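Local coordinates for protein CghA (Chaetomium globosum, PDB 6KBC) that is a two-domain, beta-rich protein of the calycin clan that binds the ligand WK1 in a pocket, at residues G58-T63 and K212-G217; N82-W85 and T89-S92; Q170-A175 and G180-R185. All coordinates share one frame; numbering follows the deposited sequence.

Interaction 1: G58-T63 and K212-G217; sequences GSAAFT and KRMVLG
Ala60 begins the contact by resting its methyl group against Met214. The Ala60 CB lies 4.2 Å from Met214 SD. At Ala61 the CB turns to the other side, so this residue meets the methionine through its backbone carbonyl. The terminal methyl, Met214 CE, comes within 3.7 Å of Ala61 O. Phe62 points its CB back toward the strand 212-216, and its CB is 4.1 Å from Met214 SD. The sulfur is therefore flanked by the beta carbons of two alternate residues on the same strand. No hydrogen bond joins the two segments. The contact is largely apolar and rests on one long side chain. Met214 runs straight out from its strand, with CG anti to the backbone N (chi1 -176°) and chi2 also extended. It then bends at chi3 (-67°), which carries CE in beside the Ala61 carbonyl. Strands 60-63 and 212-216 cross almost at right angles (95°), their axes 8.6 Å apart at closest approach, and do not pair. Such near-orthogonal packing is consistent with the curled beta structure of a calycin-clan domain. The strand 60-69 bonds through its backbone to strand 46-54 on one edge and strand 77-85 on the other. The Phe62 side chain touches Leu196 and Phe198 of strand 181-200, the partner of strand 210-216. Met214 also packs on Ala83 and Trp85 of strand 77-85.

Interaction 2: N82-W85 and T89-S92; sequences NAAW and TVWS. With WK1 ((2S)-3-[(2S,4E)-4-[[(1R,2S,4aR,6S,8R,8aS)-2-[(E)-but-2-en-2-yl]-6,8-dimethyl-1,2,4a,5,6,7,8,8a-octahydronaphthalen-1-yl]-oxidanyl-methylidene]-3,5-bis(oxidanylidene)pyrrolidin-2-yl]-2-methyl-2-oxidanyl-propanoic acid), chain B.
Asn82 and Ser92 pair in the beta hairpin of strands 77-85 and 90-96, where Asn82 belongs to the WK1 pocket. The strands are antiparallel. Ala83 and Trp91 form a hydrogen-bonded pair: Ala83 N donates to Trp91 O (2.7 Å) and Trp91 N donates to Ala83 O (2.8 Å). Nearer the turn, Trp85 N donates to Thr89 O at 2.8 Å. Asn82 with Ser92 and Ala84 with Val90 are non-hydrogen-bonded pairs. Their side chains share one face of the sheet, and Ala83 and Trp91 use the other. The edge of the Trp85 indole meets Thr89 O, 3.3 Å from CE3, and Trp91 CB, 3.9 Å from CZ3. The Thr89 side chain crosses the indole at a slant, its CB 3.7 Å from Trp85 CE3 and out of the ring plane. The indole nitrogens bond outside the hairpin, Trp85 NE1 to Arg213 O and Trp91 NE1 to His199 O. Both tryptophans also meet Phe198 edge-to-face. The Asn82 amide is bonded at both ends. With CG beside the backbone N (chi1 -69°), it reaches between Ser92 and WK1. Ser92 OG donates to Asn82 OD1, tilted 23° from the carbonyl plane; the 2.5 Å spacing is unusually short and its exact value doubtful. Asn82 ND2 donates to the carboxylic acid oxygen O1 of WK1 at 2.9 Å, fairly straight at 160°. The hydroxyl bond would help hold the amide rotation that presents its N-H to the ligand, making Ser92 a second-shell residue.

Interaction 3: Q170-A175 and G180-R185; sequences QSDREA and GAYWFR
Ala175 belongs to a short, weakly bonded helical turn and meets Tyr182 and Phe184 at the start of the long strand 181-200. One hydrogen bond joins the segments: Trp183 N donates to Ala175 O at 3.1 Å. The donor sits nearly along the C=O axis, though the N-H...O angle is only 136°. The same oxygen takes a CA-H...O contact from Tyr182 CA at 3.3 Å. The Ala175 methyl packs on two rings, with its CB 3.7 Å from Tyr182 CD1 and also 3.7 Å from Phe184 CD1. Phe184 CG sits over its own backbone, flanked by N and C (chi1 59°), and this turns the ring to the methyl. Asp172 O lies at the edge of the Tyr182 ring, 3.9 Å from CE1. The turn itself opens with an N-cap: Ser171 OG accepts from Glu174 N at 3.2 Å. The Glu174 carboxylate reaches back in turn, and its OE2 accepts from Gln170 N at 2.8 Å. The strand runs along strand 223-231, to which Tyr182 and Phe184 bond through their backbones. Tyr182 also stacks on Trp230. Glu174 O accepts from Asn272 ND2 and Arg173 NH2 donates to Leu286 O, so the turn also touches the C-terminal half of the chain. The CB of Trp183 points away from the turn; its indole touches WK1, and its NE1 bonds to Asp227 OD2.

Overall arrangement
All three interactions lie in the N-terminal domain. Interactions 1 and 2 adjoin, with centres 9 Å apart, because strands 60-69 and 77-85 are neighbours. Thr63 O meets Asn82 N, and Met214 CE lies 3.4 Å from Ala84 O. Interaction 3 is on the opposite side of the chain's centre, about 30 Å from both others, centre to centre. Strand 181-200 still links it to interaction 1, since it pairs with strand 210-216. In chain order, 58-63 comes first, then the hairpin, then 170-185, and 212-217 closes the span. WK1 contacts Asn82 in interaction 2 and Trp183 in interaction 3. The pocket therefore draws residues from two contacts on opposite sides of the chain's centre.

Interaction 1: G58-T63 and K212-G217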
# COMPACT_ATOMS: atom_id res chain seq x y z
N GLY A 58 16.60 -4.69 3.75
CA GLY A 58 16.50 -3.68 2.72
C GLY A 58 17.26 -3.96 1.45
O GLY A 58 17.42 -3.06 0.62
N SER A 59 17.73 -5.20 1.25
CA SER A 59 18.51 -5.51 0.05
C SER A 59 17.65 -5.67 -1.18
O SER A 59 18.19 -5.73 -2.29
CB SER A 59 19.34 -6.77 0.27
OG SER A 59 18.48 -7.89 0.48
N ALA A 60 16.34 -5.74 -1.02
CA ALA A 60 15.44 -5.88 -2.16
C ALA A 60 14.05 -5.50 -1.70
O ALA A 60 13.71 -5.61 -0.52
CB ALA A 60 15.45 -7.30 -2.74
N ALA A 61 13.24 -5.04 -2.64
CA ALA A 61 11.88 -4.64 -2.34
C ALA A 61 11.06 -4.84 -3.59
O ALA A 61 11.56 -4.70 -4.71
CB ALA A 61 11.80 -3.17 -1.86
N PHE A 62 9.79 -5.15 -3.40
CA PHE A 62 8.92 -5.43 -4.53
C PHE A 62 7.51 -5.05 -4.14
O PHE A 62 7.08 -5.31 -3.02
CB PHE A 62 8.97 -6.93 -4.91
CG PHE A 62 8.06 -7.27 -6.06
CD1 PHE A 62 8.51 -7.17 -7.36
CD2 PHE A 62 6.75 -7.67 -5.84
CE1 PHE A 62 7.68 -7.45 -8.43
CE2 PHE A 62 5.90 -7.97 -6.90
CZ PHE A 62 6.37 -7.85 -8.19
N THR A 63 6.79 -4.45 -5.07
CA THR A 63 5.40 -4.15 -4.80
C THR A 63 4.65 -4.18 -6.12
O THR A 63 5.18 -3.79 -7.16
CB THR A 63 5.22 -2.81 -4.08
OG1 THR A 63 3.85 -2.67 -3.64
CG2 THR A 63 5.59 -1.63 -4.99
N LYS A 212 17.37 -10.24 -14.82
CA LYS A 212 17.83 -10.06 -13.45
C LYS A 212 16.87 -10.80 -12.54
O LYS A 212 15.66 -10.77 -12.76
CB LYS A 212 17.90 -8.57 -13.06
CG LYS A 212 18.76 -8.30 -11.81
CD LYS A 212 18.85 -6.81 -11.51
CE LYS A 212 19.78 -6.50 -10.35
NZ LYS A 212 21.23 -6.35 -10.74
N ARG A 213 17.42 -11.46 -11.54
CA ARG A 213 16.63 -12.27 -10.62
C ARG A 213 16.42 -11.52 -9.31
O ARG A 213 17.27 -10.75 -8.86
CB ARG A 213 17.32 -13.60 -10.33
CG ARG A 213 17.53 -14.48 -11.56
CD ARG A 213 16.33 -15.36 -11.88
NE ARG A 213 16.38 -16.62 -11.15
CZ ARG A 213 15.55 -16.95 -10.16
NH1 ARG A 213 14.58 -16.11 -9.81
NH2 ARG A 213 15.66 -18.12 -9.55
N MET A 214 15.27 -11.77 -8.70
CA MET A 214 15.04 -11.40 -7.31
C MET A 214 14.52 -12.62 -6.59
O MET A 214 13.42 -13.11 -6.90
CB MET A 214 14.05 -10.24 -7.19
CG MET A 214 13.89 -9.78 -5.76
SD MET A 214 12.70 -8.42 -5.66
CE MET A 214 13.61 -7.14 -6.54
N VAL A 215 15.29 -13.11 -5.63
CA VAL A 215 14.97 -14.34 -4.92
C VAL A 215 15.01 -14.05 -3.44
O VAL A 215 16.05 -13.63 -2.92
CB VAL A 215 15.94 -15.49 -5.26
CG1 VAL A 215 15.64 -16.69 -4.36
CG2 VAL A 215 15.88 -15.85 -6.71
N LEU A 216 13.90 -14.27 -2.76
CA LEU A 216 13.85 -14.18 -1.31
C LEU A 216 13.18 -15.46 -0.84
O LEU A 216 12.00 -15.68 -1.12
CB LEU A 216 13.08 -12.94 -0.85
CG LEU A 216 13.69 -11.62 -1.30
CD1 LEU A 216 12.72 -10.47 -1.04
CD2 LEU A 216 15.05 -11.40 -0.62
N GLY A 217 13.94 -16.31 -0.16
CA GLY A 217 13.46 -17.61 0.24
C GLY A 217 12.67 -17.56 1.52
O GLY A 217 12.66 -16.55 2.27

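Interaction 2: N82-W85 and T89-S92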
# COMPACT_ATOMS: atom_id res chain seq x y z
N ASN A 82 6.73 -2.39 -9.10
CA ASN A 82 7.99 -1.73 -8.80
C ASN A 82 8.90 -2.70 -8.09
O ASN A 82 8.46 -3.43 -7.20
CB ASN A 82 7.77 -0.48 -7.94
CG ASN A 82 7.06 0.61 -8.69
OD1 ASN A 82 7.69 1.37 -9.42
ND2 ASN A 82 5.74 0.68 -8.55
N ALA A 83 10.18 -2.68 -8.45
CA ALA A 83 11.16 -3.58 -7.87
C ALA A 83 12.46 -2.84 -7.67
O ALA A 83 12.83 -1.99 -8.49
CB ALA A 83 11.37 -4.82 -8.77
N ALA A 84 13.16 -3.15 -6.58
CA ALA A 84 14.42 -2.50 -6.25
C ALA A 84 15.41 -3.54 -5.76
O ALA A 84 15.04 -4.49 -5.06
CB ALA A 84 14.23 -1.42 -5.18
N TRP A 85 16.68 -3.36 -6.12
CA TRP A 85 17.78 -4.20 -5.65
C TRP A 85 18.80 -3.31 -4.95
O TRP A 85 19.02 -2.17 -5.35
CB TRP A 85 18.50 -4.92 -6.80
CG TRP A 85 17.74 -6.00 -7.50
CD1 TRP A 85 17.95 -7.36 -7.37
CD2 TRP A 85 16.69 -5.85 -8.46
NE1 TRP A 85 17.08 -8.04 -8.19
CE2 TRP A 85 16.31 -7.14 -8.88
CE3 TRP A 85 16.03 -4.74 -9.01
CZ2 TRP A 85 15.30 -7.35 -9.81
CZ3 TRP A 85 15.03 -4.95 -9.93
CH2 TRP A 85 14.66 -6.25 -10.32
N THR A 89 19.75 -1.20 -8.91
CA THR A 89 18.79 -1.48 -9.96
C THR A 89 17.37 -1.24 -9.47
O THR A 89 17.00 -1.63 -8.36
CB THR A 89 18.90 -2.91 -10.45
OG1 THR A 89 20.28 -3.23 -10.71
CG2 THR A 89 18.11 -3.08 -11.73
N VAL A 90 16.57 -0.56 -10.29
CA VAL A 90 15.15 -0.45 -10.05
C VAL A 90 14.44 -0.82 -11.34
O VAL A 90 14.98 -0.68 -12.44
CB VAL A 90 14.74 0.96 -9.56
CG1 VAL A 90 15.44 1.28 -8.24
CG2 VAL A 90 15.05 1.99 -10.63
N TRP A 91 13.21 -1.31 -11.20
CA TRP A 91 12.44 -1.81 -12.32
C TRP A 91 10.99 -1.45 -12.06
O TRP A 91 10.42 -1.86 -11.04
CB TRP A 91 12.62 -3.32 -12.46
CG TRP A 91 12.07 -3.92 -13.71
CD1 TRP A 91 12.76 -4.22 -14.86
CD2 TRP A 91 10.71 -4.34 -13.94
NE1 TRP A 91 11.91 -4.79 -15.78
CE2 TRP A 91 10.65 -4.88 -15.24
CE3 TRP A 91 9.54 -4.30 -13.17
CZ2 TRP A 91 9.47 -5.38 -15.79
CZ3 TRP A 91 8.37 -4.81 -13.71
CH2 TRP A 91 8.34 -5.34 -15.01
N SER A 92 10.40 -0.70 -12.97
CA SER A 92 9.03 -0.21 -12.82
C SER A 92 8.34 -0.35 -14.16
O SER A 92 8.79 0.24 -15.15
CB SER A 92 9.00 1.25 -12.34
OG SER A 92 9.60 1.38 -11.06
O WK1 B . 3.10 3.71 -11.43
C17 WK1 B . 3.45 3.15 -10.42
O1 WK1 B . 4.15 2.18 -10.43
C19 WK1 B . 3.02 3.67 -9.11
O2 WK1 B . 2.32 4.86 -9.20
C18 WK1 B . 4.23 3.96 -8.28
C20 WK1 B . 2.12 2.58 -8.58
C22 WK1 B . 1.90 2.73 -7.13
N WK1 B . 1.20 1.66 -6.44
C21 WK1 B . 0.28 2.18 -5.63
O5 WK1 B . -0.48 1.44 -4.86
C23 WK1 B . 1.20 3.91 -6.67
O4 WK1 B . 1.46 5.14 -7.04
C24 WK1 B . 0.19 3.65 -5.71
C16 WK1 B . -0.66 4.63 -5.03
O3 WK1 B . -0.48 5.86 -5.31
C9 WK1 B . -1.58 4.21 -3.96
C8 WK1 B . -0.61 4.20 -2.75
C12 WK1 B . 0.80 3.68 -2.94
C13 WK1 B . 1.15 2.44 -2.66
C90 WK1 B . 2.54 1.96 -2.86
C14 WK1 B . 1.86 4.59 -3.45
C7 WK1 B . -0.45 5.56 -2.15
C6 WK1 B . -1.53 6.23 -1.81
C3 WK1 B . -2.83 5.71 -2.31
C4 WK1 B . -2.76 5.14 -3.72
C5 WK1 B . -4.05 4.40 -3.97
C11 WK1 B . -4.14 3.97 -5.40
C2 WK1 B . -4.03 6.61 -2.13
C1 WK1 B . -5.21 5.70 -2.18
C10 WK1 B . -6.51 6.33 -1.80
C WK1 B . -5.31 5.16 -3.57

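Interaction 3: Q170-A175 and G180-R185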
# COMPACT_ATOMS: atom_id res chain seq x y z
N GLN A 170 -13.62 -3.76 11.69
CA GLN A 170 -14.81 -4.27 12.35
C GLN A 170 -16.04 -3.42 12.04
O GLN A 170 -17.13 -3.72 12.54
CB GLN A 170 -14.58 -4.33 13.85
CG GLN A 170 -13.40 -5.22 14.32
CD GLN A 170 -13.42 -6.63 13.76
OE1 GLN A 170 -12.81 -6.93 12.73
NE2 GLN A 170 -14.15 -7.52 14.43
N SER A 171 -15.88 -2.40 11.21
CA SER A 171 -16.89 -1.37 10.96
C SER A 171 -16.45 -0.59 9.72
O SER A 171 -15.30 -0.68 9.28
CB SER A 171 -17.05 -0.46 12.17
OG SER A 171 -15.96 0.46 12.25
N ASP A 172 -17.39 0.17 9.16
CA ASP A 172 -17.05 1.01 8.02
C ASP A 172 -15.95 2.01 8.39
O ASP A 172 -15.04 2.25 7.59
CB ASP A 172 -18.28 1.75 7.51
CG ASP A 172 -19.22 0.85 6.73
OD1 ASP A 172 -19.23 -0.38 7.01
OD2 ASP A 172 -19.92 1.36 5.84
N ARG A 173 -16.03 2.58 9.59
CA ARG A 173 -15.05 3.56 10.05
C ARG A 173 -13.64 2.97 10.07
O ARG A 173 -12.67 3.63 9.68
CB ARG A 173 -15.44 4.07 11.44
CG ARG A 173 -14.46 5.04 12.09
CD ARG A 173 -14.32 6.29 11.24
NE ARG A 173 -13.30 7.21 11.75
CZ ARG A 173 -12.00 7.10 11.50
NH1 ARG A 173 -11.55 6.09 10.76
NH2 ARG A 173 -11.15 8.01 11.98
N GLU A 174 -13.51 1.72 10.54
CA GLU A 174 -12.20 1.09 10.63
C GLU A 174 -11.61 0.74 9.27
O GLU A 174 -10.40 0.56 9.16
CB GLU A 174 -12.30 -0.15 11.51
CG GLU A 174 -12.79 0.18 12.91
CD GLU A 174 -12.46 -0.91 13.91
OE1 GLU A 174 -12.30 -0.61 15.11
OE2 GLU A 174 -12.37 -2.09 13.49
N ALA A 175 -12.43 0.66 8.23
CA ALA A 175 -11.92 0.41 6.89
C ALA A 175 -11.54 1.69 6.16
O ALA A 175 -10.87 1.63 5.13
CB ALA A 175 -12.97 -0.34 6.06
N GLY A 180 -15.62 7.88 3.31
CA GLY A 180 -16.08 7.19 2.11
C GLY A 180 -14.99 6.67 1.20
O GLY A 180 -15.26 6.35 0.04
N ALA A 181 -13.75 6.60 1.69
CA ALA A 181 -12.62 6.06 0.95
C ALA A 181 -11.94 5.02 1.82
O ALA A 181 -11.74 5.25 3.02
CB ALA A 181 -11.64 7.18 0.55
N TYR A 182 -11.59 3.87 1.24
CA TYR A 182 -11.19 2.72 2.04
C TYR A 182 -9.81 2.25 1.64
O TYR A 182 -9.49 2.14 0.45
CB TYR A 182 -12.20 1.58 1.92
CG TYR A 182 -13.58 2.08 2.19
CD1 TYR A 182 -14.08 2.14 3.48
CD2 TYR A 182 -14.38 2.54 1.15
CE1 TYR A 182 -15.34 2.64 3.73
CE2 TYR A 182 -15.64 3.04 1.39
CZ TYR A 182 -16.11 3.08 2.68
OH TYR A 182 -17.37 3.58 2.90
N TRP A 183 -8.98 2.03 2.65
CA TRP A 183 -7.68 1.39 2.49
C TRP A 183 -7.37 0.73 3.82
O TRP A 183 -7.32 1.39 4.85
CB TRP A 183 -6.58 2.40 2.12
CG TRP A 183 -5.26 1.74 1.92
CD1 TRP A 183 -4.51 1.09 2.87
CD2 TRP A 183 -4.54 1.64 0.70
NE1 TRP A 183 -3.36 0.61 2.30
CE2 TRP A 183 -3.35 0.93 0.97
CE3 TRP A 183 -4.76 2.09 -0.60
CZ2 TRP A 183 -2.41 0.64 -0.01
CZ3 TRP A 183 -3.83 1.81 -1.57
CH2 TRP A 183 -2.67 1.08 -1.27
N PHE A 184 -7.20 -0.58 3.80
CA PHE A 184 -6.84 -1.29 5.01
C PHE A 184 -6.07 -2.53 4.59
O PHE A 184 -5.78 -2.73 3.40
CB PHE A 184 -8.08 -1.58 5.86
CG PHE A 184 -9.10 -2.41 5.14
CD1 PHE A 184 -10.08 -1.80 4.36
CD2 PHE A 184 -9.05 -3.79 5.21
CE1 PHE A 184 -11.01 -2.57 3.66
CE2 PHE A 184 -9.98 -4.56 4.53
CZ PHE A 184 -10.96 -3.95 3.76
N ARG A 185 -5.75 -3.38 5.55
CA ARG A 185 -4.78 -4.45 5.31
C ARG A 185 -5.39 -5.81 5.60
O ARG A 185 -5.43 -6.25 6.76
CB ARG A 185 -3.53 -4.21 6.15
CG ARG A 185 -2.77 -2.97 5.65
CD ARG A 185 -1.79 -2.43 6.68
NE ARG A 185 -2.47 -1.86 7.83
CZ ARG A 185 -2.93 -0.62 7.90
NH1 ARG A 185 -2.76 0.21 6.87
NH2 ARG A 185 -3.55 -0.20 8.99